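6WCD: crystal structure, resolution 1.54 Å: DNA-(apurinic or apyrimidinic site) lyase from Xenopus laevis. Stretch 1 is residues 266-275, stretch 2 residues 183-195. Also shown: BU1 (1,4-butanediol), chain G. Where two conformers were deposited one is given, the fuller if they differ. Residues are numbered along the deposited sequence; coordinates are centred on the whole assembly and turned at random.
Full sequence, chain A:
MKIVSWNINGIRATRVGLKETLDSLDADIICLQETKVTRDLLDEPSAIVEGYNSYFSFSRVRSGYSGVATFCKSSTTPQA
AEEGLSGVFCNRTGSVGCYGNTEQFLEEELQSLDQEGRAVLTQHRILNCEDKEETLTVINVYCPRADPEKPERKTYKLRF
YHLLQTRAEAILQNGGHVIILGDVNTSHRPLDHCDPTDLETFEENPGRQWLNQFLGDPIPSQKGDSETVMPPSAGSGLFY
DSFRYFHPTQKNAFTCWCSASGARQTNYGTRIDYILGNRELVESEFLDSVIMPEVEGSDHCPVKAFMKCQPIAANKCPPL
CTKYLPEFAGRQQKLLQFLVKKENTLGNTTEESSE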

ATOM      1  N   THR A 266      14.084   3.150 -22.011  1.00 23.14           N
ATOM      2  CA  THR A 266      13.911   2.072 -22.986  1.00 20.90           C
ATOM      3  C   THR A 266      12.676   1.235 -22.663  1.00 23.62           C
ATOM      4  O   THR A 266      12.372   0.289 -23.411  1.00 29.58           O
ATOM      5  CB  THR A 266      15.131   1.163 -23.001  1.00 21.43           C
ATOM      6  OG1 THR A 266      15.307   0.603 -21.711  1.00 20.43           O
ATOM      7  CG2 THR A 266      16.366   1.903 -23.388  1.00 25.02           C
ATOM      8  N   ASN A 267      11.979   1.581 -21.590  1.00 23.04           N
ATOM      9  CA  ASN A 267      10.825   0.866 -21.026  1.00 25.84           C
ATOM     10  C   ASN A 267      11.187  -0.586 -20.698  1.00 25.45           C
ATOM     11  O   ASN A 267      10.429  -1.537 -20.912  1.00 23.78           O
ATOM     12  CB  ASN A 267       9.608   0.942 -21.935  1.00 31.68           C
ATOM     13  CG  ASN A 267       8.306   0.931 -21.162  1.00 31.63           C
ATOM     14  OD1 ASN A 267       8.188   1.480 -20.020  1.00 26.32           O
ATOM     15  ND2 ASN A 267       7.299   0.326 -21.773  1.00 38.23           N
ATOM     16  N   TYR A 268      12.357  -0.743 -20.146  1.00 19.33           N
ATOM     17  CA  TYR A 268      12.766  -2.009 -19.543  1.00 17.97           C
ATOM     18  C   TYR A 268      12.155  -2.040 -18.149  1.00 17.73           C
ATOM     19  O   TYR A 268      12.758  -1.595 -17.153  1.00 19.83           O
ATOM     20  CB  TYR A 268      14.265  -2.054 -19.537  1.00 18.57           C
ATOM     21  CG  TYR A 268      14.956  -3.253 -18.885  1.00 18.63           C
ATOM     22  CD1 TYR A 268      15.207  -4.370 -19.600  1.00 19.57           C
ATOM     23  CD2 TYR A 268      15.407  -3.161 -17.581  1.00 17.87           C
ATOM     24  CE1 TYR A 268      15.933  -5.435 -19.045  1.00 19.78           C
ATOM     25  CE2 TYR A 268      16.118  -4.206 -17.019  1.00 21.21           C
ATOM     26  CZ  TYR A 268      16.349  -5.329 -17.761  1.00 22.83           C
ATOM     27  OH  TYR A 268      17.085  -6.380 -17.254  1.00 21.34           O
ATOM     28  N   GLY A 269      10.927  -2.537 -18.068  1.00 17.78           N
ATOM     29  CA  GLY A 269      10.141  -2.429 -16.847  1.00 20.48           C
ATOM     30  C   GLY A 269       9.137  -3.533 -16.578  1.00 18.39           C
ATOM     31  O   GLY A 269       8.965  -4.469 -17.362  1.00 18.30           O
ATOM     32  N   THR A 270       8.447  -3.378 -15.445  1.00 16.71           N
ATOM     33  CA  THR A 270       7.474  -4.352 -14.960  0.52 17.57           C
ATOM     34  C   THR A 270       6.372  -3.611 -14.233  1.00 16.08           C
ATOM     35  O   THR A 270       6.612  -2.538 -13.694  1.00 15.08           O
ATOM     36  CB  THR A 270       8.104  -5.359 -13.999  0.52 19.21           C
ATOM     37  OG1 THR A 270       9.352  -5.831 -14.523  0.52 33.26           O
ATOM     38  CG2 THR A 270       7.174  -6.506 -13.820  0.52 13.92           C
ATOM     39  N   ARG A 271       5.155  -4.195 -14.199  1.00 15.78           N
ATOM     40  CA  ARG A 271       4.049  -3.642 -13.398  1.00 15.03           C
ATOM     41  C   ARG A 271       3.949  -4.459 -12.092  1.00 16.15           C
ATOM     42  O   ARG A 271       3.553  -5.638 -12.131  1.00 16.47           O
ATOM     43  CB  ARG A 271       2.720  -3.653 -14.134  1.00 15.67           C
ATOM     44  CG  ARG A 271       1.614  -2.876 -13.323  1.00 15.92           C
ATOM     45  CD  ARG A 271       0.298  -2.765 -14.081  1.00 16.35           C
ATOM     46  NE  ARG A 271      -0.310  -4.073 -14.230  1.00 17.32           N
ATOM     47  CZ  ARG A 271      -1.305  -4.547 -13.496  1.00 16.53           C
ATOM     48  NH1 ARG A 271      -1.885  -3.815 -12.565  1.00 15.89           N
ATOM     49  NH2 ARG A 271      -1.703  -5.795 -13.695  1.00 18.98           N
ATOM     50  N   ILE A 272       4.346  -3.859 -10.972  1.00 14.92           N
ATOM     51  CA  ILE A 272       4.368  -4.541  -9.673  1.00 12.46           C
ATOM     52  C   ILE A 272       3.655  -3.714  -8.602  1.00 13.48           C
ATOM     53  O   ILE A 272       3.652  -4.128  -7.414  1.00 14.07           O
ATOM     54  CB  ILE A 272       5.795  -4.920  -9.223  1.00 14.86           C
ATOM     55  CG1 ILE A 272       6.704  -3.680  -9.162  1.00 15.60           C
ATOM     56  CG2 ILE A 272       6.345  -6.054 -10.107  1.00 18.77           C
ATOM     57  CD1 ILE A 272       8.034  -3.967  -8.487  1.00 18.73           C
ATOM     58  N   ASP A 273       3.068  -2.602  -8.974  1.00 12.64           N
ATOM     59  CA  ASP A 273       2.292  -1.737  -8.090  1.00 13.62           C
ATOM     60  C   ASP A 273       0.826  -1.803  -8.488  1.00 14.45           C
ATOM     61  O   ASP A 273       0.464  -1.626  -9.658  1.00 14.62           O
ATOM     62  CB  ASP A 273       2.847  -0.343  -8.225  1.00 12.86           C
ATOM     63  CG  ASP A 273       4.312  -0.275  -7.790  1.00 17.30           C
ATOM     64  OD1 ASP A 273       4.574  -0.321  -6.529  1.00 18.43           O
ATOM     65  OD2 ASP A 273       5.236  -0.215  -8.644  1.00 16.12           O
ATOM     66  N   TYR A 274      -0.017  -2.046  -7.501  1.00 12.17           N
ATOM     67  CA  TYR A 274      -1.398  -2.375  -7.690  1.00 10.87           C
ATOM     68  C   TYR A 274      -2.299  -1.578  -6.788  1.00 11.99           C
ATOM     69  O   TYR A 274      -1.927  -1.147  -5.697  1.00 12.18           O
ATOM     70  CB  TYR A 274      -1.654  -3.858  -7.365  1.00 12.31           C
ATOM     71  CG  TYR A 274      -0.906  -4.863  -8.170  1.00 13.83           C
ATOM     72  CD1 TYR A 274      -1.529  -5.546  -9.175  1.00 14.87           C
ATOM     73  CD2 TYR A 274       0.376  -5.227  -7.851  1.00 14.98           C
ATOM     74  CE1 TYR A 274      -0.899  -6.542  -9.883  1.00 17.23           C
ATOM     75  CE2 TYR A 274       1.032  -6.181  -8.577  1.00 15.54           C
ATOM     76  CZ  TYR A 274       0.395  -6.858  -9.562  1.00 16.44           C
ATOM     77  OH  TYR A 274       0.989  -7.873 -10.283  1.00 19.01           O
ATOM     78  N   ILE A 275      -3.565  -1.424  -7.256  1.00 12.43           N
ATOM     79  CA  ILE A 275      -4.692  -1.027  -6.410  1.00 11.17           C
ATOM     80  C   ILE A 275      -5.713  -2.139  -6.532  1.00 11.47           C
ATOM     81  O   ILE A 275      -6.395  -2.290  -7.558  1.00 13.15           O
ATOM     82  CB  ILE A 275      -5.272   0.351  -6.782  1.00 11.50           C
ATOM     83  CG1 ILE A 275      -4.179   1.395  -6.620  1.00 13.54           C
ATOM     84  CG2 ILE A 275      -6.502   0.621  -5.934  1.00 12.95           C
ATOM     85  CD1 ILE A 275      -4.560   2.791  -7.117  1.00 14.84           C
TER
HETATM   86  C1  BU1 G 406       8.267 -12.607  -7.626  1.00 65.37           C
HETATM   87  C2  BU1 G 406       7.396 -13.697  -6.981  1.00 64.72           C
HETATM   88  C3  BU1 G 406       7.962 -14.191  -5.643  1.00 64.77           C
HETATM   89  C4  BU1 G 406       8.209 -15.705  -5.658  1.00 60.73           C
HETATM   90  O5  BU1 G 406       8.130 -12.659  -9.029  1.00 67.53           O
HETATM   91  O6  BU1 G 406       9.396 -15.971  -4.951  1.00 66.57           O
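Stretch 2, residues 183-195: DVNTSHRPLDHCD

Two chain segments far apart in sequence can be joined by little regular sheet if each offers its backbone to the other at intervals and lets side chains fill the gaps. The pairing of residues 183-195 with residues 266-275 in this lyase illustrates the principle. After Thr266, stretch 1 is mostly loop up to a strand, 273-275, that continues later in the chain. The two run in opposite directions: as stretch 1 advances from Gly269 to Asp273, its nearest partners fall back from Cys194 through His193, Asp192 and Ser187 to Asp183. CA-CA separations are 5.9 Å for Gly269 and Cys194, 4.5 Å for Thr270 and His193, 5.2 Å for Arg271 and Asp192, 5.1 Å for Ile272 and Ser187, and 4.6 Å for Asp273 and Asp183. The register is broken twice: between Ser187 and Asp192 stretch 2 makes an excursion that includes a short 3-10 segment, 190-192, and between Asp183 and Ser187 it turns.

Backbone contact is therefore concentrated at two places. At the first, Thr270 and His193 form a single bridge, both extended in phi and psi. Arg271 N donates to Asp192 O over 2.8 Å in a nearly straight hydrogen bond, whereas the bond from Cys194 N to Gly269 O, at 3.3 Å, is weak. At the second, Asp273 and Asp183 form an antiparallel, non-hydrogen-bonded pair, and the adjoining bond runs from Val184 N to Ile272 O at 3.0 Å. The chain turns at Val184 and Asn185, the latter with positive phi, before Thr186 and Ser187 become extended again.

Side chains reinforce this framework. The CA-to-CB bond of Asp192 points toward stretch 1, and its carboxylate meets the edge of the Arg271 guanidinium, near the plane of that group. OD1 of Asp192 accepts from both NE and NH2 of Arg271, each at 2.9 Å, in a salt bridge. OD2 of the same aspartate accepts from Arg189 N at 2.9 Å, so one carboxylate braces its own turn while holding Arg271 of stretch 1. A water molecule donates to Asp192 OD2 at 2.6 Å and weakly accepts from Arg271 NH2 at 3.3 Å, adding a second link.

Tyr274 reaches across in a different way. Its CA-to-CB bond points sideways, but the end of the side chain comes nearer, and its OH donates to Thr186 O at 2.8 Å. This backbone oxygen lies at the ring edge, near its plane, while Val184 CG2 packs obliquely, 3.6 Å from Tyr274 CD2. Ile272, whose CA-to-CB bond points toward stretch 2, packs against its turn: Ile272 CG2 lies 3.7 Å from Thr186 C, and CD1 3.6 Å from Asp183 OD1.

Contacts near Thr270 close the other end. Thr270 CG2 approaches Asp192 O at 3.3 Å and Ser187 CB at 3.4 Å, and Cys194 SG lies 3.1 Å from Asn267 O. Altogether 683 Å² is buried, summed over both sides. The salt bridge reinforces a pair already joined through the backbone, while the tyrosine hydroxyl reaches a part of stretch 2 without strand pairing.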

ATOM      1  N   ASP A 183       3.262  -2.014  -3.340  1.00 12.27           N
ATOM      2  CA  ASP A 183       4.298  -2.686  -4.095  1.00 11.51           C
ATOM      3  C   ASP A 183       4.220  -4.140  -3.699  1.00 12.94           C
ATOM      4  O   ASP A 183       4.666  -4.539  -2.608  1.00 14.02           O
ATOM      5  CB  ASP A 183       5.671  -2.108  -3.818  1.00 13.54           C
ATOM      6  CG  ASP A 183       6.784  -2.799  -4.571  1.00 19.12           C
ATOM      7  OD1 ASP A 183       6.555  -3.869  -5.245  1.00 19.48           O
ATOM      8  OD2 ASP A 183       7.941  -2.283  -4.506  1.00 19.90           O
ATOM      9  N   VAL A 184       3.533  -4.903  -4.532  1.00 14.67           N
ATOM     10  CA  VAL A 184       3.393  -6.347  -4.288  1.00 13.79           C
ATOM     11  C   VAL A 184       4.627  -7.120  -4.694  1.00 15.74           C
ATOM     12  O   VAL A 184       4.838  -8.267  -4.244  1.00 16.85           O
ATOM     13  CB  VAL A 184       2.101  -6.786  -5.013  1.00 16.32           C
ATOM     14  CG1 VAL A 184       1.923  -8.273  -4.999  1.00 20.96           C
ATOM     15  CG2 VAL A 184       0.898  -6.120  -4.386  1.00 18.42           C
ATOM     16  N   ASN A 185       5.506  -6.555  -5.532  1.00 15.28           N
ATOM     17  CA  ASN A 185       6.767  -7.152  -5.904  1.00 16.23           C
ATOM     18  C   ASN A 185       6.609  -8.500  -6.616  1.00 20.79           C
ATOM     19  O   ASN A 185       7.467  -9.356  -6.546  1.00 22.11           O
ATOM     20  CB  ASN A 185       7.684  -7.299  -4.672  1.00 18.92           C
ATOM     21  CG  ASN A 185       9.117  -7.309  -5.033  1.00 34.15           C
ATOM     22  OD1 ASN A 185       9.513  -6.730  -6.045  1.00 28.91           O
ATOM     23  ND2 ASN A 185       9.928  -8.001  -4.234  1.00 29.04           N
ATOM     24  N   THR A 186       5.495  -8.667  -7.345  1.00 17.44           N
ATOM     25  CA  THR A 186       5.279  -9.763  -8.292  1.00 16.03           C
ATOM     26  C   THR A 186       4.443  -9.190  -9.431  1.00 15.80           C
ATOM     27  O   THR A 186       3.470  -8.464  -9.169  1.00 17.44           O
ATOM     28  CB  THR A 186       4.498 -10.907  -7.673  1.00 20.32           C
ATOM     29  OG1 THR A 186       5.277 -11.552  -6.649  1.00 25.75           O
ATOM     30  CG2 THR A 186       4.193 -11.976  -8.707  1.00 25.49           C
ATOM     31  N   SER A 187       4.813  -9.491 -10.691  1.00 18.20           N
ATOM     32  CA  SER A 187       3.966  -9.131 -11.804  1.00 19.38           C
ATOM     33  C   SER A 187       3.044 -10.304 -12.089  1.00 20.66           C
ATOM     34  O   SER A 187       3.407 -11.450 -11.922  1.00 23.20           O
ATOM     35  CB  SER A 187       4.788  -8.774 -13.035  1.00 21.92           C
ATOM     36  OG  SER A 187       5.542  -9.908 -13.412  1.00 24.91           O
ATOM     37  N   HIS A 188       1.839 -10.019 -12.556  1.00 17.92           N
ATOM     38  CA  HIS A 188       0.835 -11.073 -12.576  1.00 18.36           C
ATOM     39  C   HIS A 188       0.844 -11.917 -13.845  1.00 23.91           C
ATOM     40  O   HIS A 188       0.973 -13.159 -13.784  1.00 24.11           O
ATOM     41  CB  HIS A 188      -0.534 -10.431 -12.363  1.00 19.95           C
ATOM     42  CG  HIS A 188      -1.640 -11.412 -12.216  1.00 22.55           C
ATOM     43  ND1 HIS A 188      -2.964 -11.074 -12.453  1.00 27.83           N
ATOM     44  CD2 HIS A 188      -1.636 -12.734 -11.904  1.00 24.75           C
ATOM     45  CE1 HIS A 188      -3.727 -12.146 -12.281  1.00 26.32           C
ATOM     46  NE2 HIS A 188      -2.946 -13.165 -11.944  1.00 28.09           N
ATOM     47  N   ARG A 189       0.727 -11.275 -15.004  1.00 20.43           N
ATOM     48  CA  ARG A 189       0.586 -11.945 -16.286  1.00 22.74           C
ATOM     49  C   ARG A 189       1.637 -11.465 -17.274  1.00 18.92           C
ATOM     50  O   ARG A 189       2.321 -10.469 -17.019  1.00 20.73           O
ATOM     51  CB  ARG A 189      -0.826 -11.695 -16.853  1.00 26.76           C
ATOM     52  CG  ARG A 189      -1.891 -12.396 -15.981  1.00 32.16           C
ATOM     53  CD  ARG A 189      -2.996 -12.979 -16.781  1.00 47.82           C
ATOM     54  NE  ARG A 189      -4.002 -13.609 -15.925  1.00 67.27           N
ATOM     55  CZ  ARG A 189      -5.156 -13.047 -15.562  1.00 72.45           C
ATOM     56  NH1 ARG A 189      -5.477 -11.825 -15.973  1.00 65.67           N
ATOM     57  NH2 ARG A 189      -5.999 -13.715 -14.783  1.00 78.10           N
ATOM     58  N   PRO A 190       1.847 -12.196 -18.358  1.00 21.94           N
ATOM     59  CA  PRO A 190       2.887 -11.816 -19.338  1.00 21.85           C
ATOM     60  C   PRO A 190       2.818 -10.371 -19.788  1.00 26.01           C
ATOM     61  O   PRO A 190       3.857  -9.738 -19.991  1.00 24.32           O
ATOM     62  CB  PRO A 190       2.628 -12.799 -20.501  1.00 25.37           C
ATOM     63  CG  PRO A 190       2.132 -13.995 -19.817  1.00 30.45           C
ATOM     64  CD  PRO A 190       1.204 -13.463 -18.753  1.00 23.77           C
ATOM     65  N   LEU A 191       1.606  -9.830 -19.953  1.00 24.40           N
ATOM     66  CA  LEU A 191       1.404  -8.450 -20.358  1.00 26.16           C
ATOM     67  C   LEU A 191       2.034  -7.464 -19.382  1.00 22.25           C
ATOM     68  O   LEU A 191       2.309  -6.309 -19.751  1.00 24.75           O
ATOM     69  CB  LEU A 191      -0.109  -8.202 -20.435  1.00 34.25           C
ATOM     70  CG  LEU A 191      -0.660  -7.019 -21.180  1.00 40.02           C
ATOM     71  CD1 LEU A 191      -0.221  -7.085 -22.628  1.00 39.23           C
ATOM     72  CD2 LEU A 191      -2.182  -7.036 -21.043  1.00 32.32           C
ATOM     73  N   ASP A 192       2.252  -7.881 -18.149  1.00 20.12           N
ATOM     74  CA  ASP A 192       2.728  -7.031 -17.082  1.00 17.84           C
ATOM     75  C   ASP A 192       4.231  -6.899 -17.030  1.00 20.70           C
ATOM     76  O   ASP A 192       4.767  -6.298 -16.080  1.00 22.79           O
ATOM     77  CB  ASP A 192       2.234  -7.550 -15.729  1.00 18.09           C
ATOM     78  CG  ASP A 192       0.718  -7.459 -15.610  1.00 22.07           C
ATOM     79  OD1 ASP A 192       0.181  -6.363 -15.865  1.00 19.41           O
ATOM     80  OD2 ASP A 192       0.049  -8.489 -15.347  1.00 22.27           O
ATOM     81  N   HIS A 193       4.948  -7.437 -17.999  1.00 21.34           N
ATOM     82  CA  HIS A 193       6.405  -7.509 -17.971  0.50 23.48           C
ATOM     83  C   HIS A 193       6.915  -7.306 -19.395  1.00 23.28           C
ATOM     84  O   HIS A 193       6.228  -7.651 -20.359  1.00 24.12           O
ATOM     85  CB  HIS A 193       6.838  -8.867 -17.380  0.50 28.21           C
ATOM     86  CG  HIS A 193       8.306  -8.988 -17.126  0.50 33.80           C
ATOM     87  ND1 HIS A 193       9.178  -9.483 -18.071  0.50 35.20           N
ATOM     88  CD2 HIS A 193       9.055  -8.698 -16.034  0.50 43.12           C
ATOM     89  CE1 HIS A 193      10.404  -9.478 -17.577  0.50 38.00           C
ATOM     90  NE2 HIS A 193      10.359  -9.016 -16.342  0.50 38.25           N
ATOM     91  N   CYS A 194       8.138  -6.820 -19.500  1.00 26.77           N
ATOM     92  CA  CYS A 194       8.724  -6.637 -20.798  1.00 29.19           C
ATOM     93  C   CYS A 194       8.898  -8.003 -21.467  1.00 26.59           C
ATOM     94  O   CYS A 194       9.238  -8.998 -20.815  1.00 30.42           O
ATOM     95  CB  CYS A 194      10.079  -5.940 -20.675  1.00 53.96           C
ATOM     96  SG  CYS A 194      10.291  -4.524 -21.780  1.00 55.00           S
ATOM     97  N   ASP A 195       8.751  -8.042 -22.792  1.00 28.11           N
ATOM     98  CA  ASP A 195       8.937  -9.241 -23.556  1.00 28.95           C
ATOM     99  C   ASP A 195      10.423  -9.616 -23.517  1.00 31.70           C
ATOM    100  O   ASP A 195      11.288  -8.732 -23.433  1.00 31.35           O
ATOM    101  CB  ASP A 195       8.527  -9.068 -25.017  1.00 38.41           C
ATOM    102  CG  ASP A 195       7.029  -8.903 -25.199  1.00 70.92           C
ATOM    103  OD1 ASP A 195       6.633  -8.113 -26.086  1.00 70.65           O
ATOM    104  OD2 ASP A 195       6.254  -9.554 -24.461  1.00 82.99           O
TER
HETATM  105  O   HOH W   1      -2.526  -8.328 -15.656  1.00 23.36           O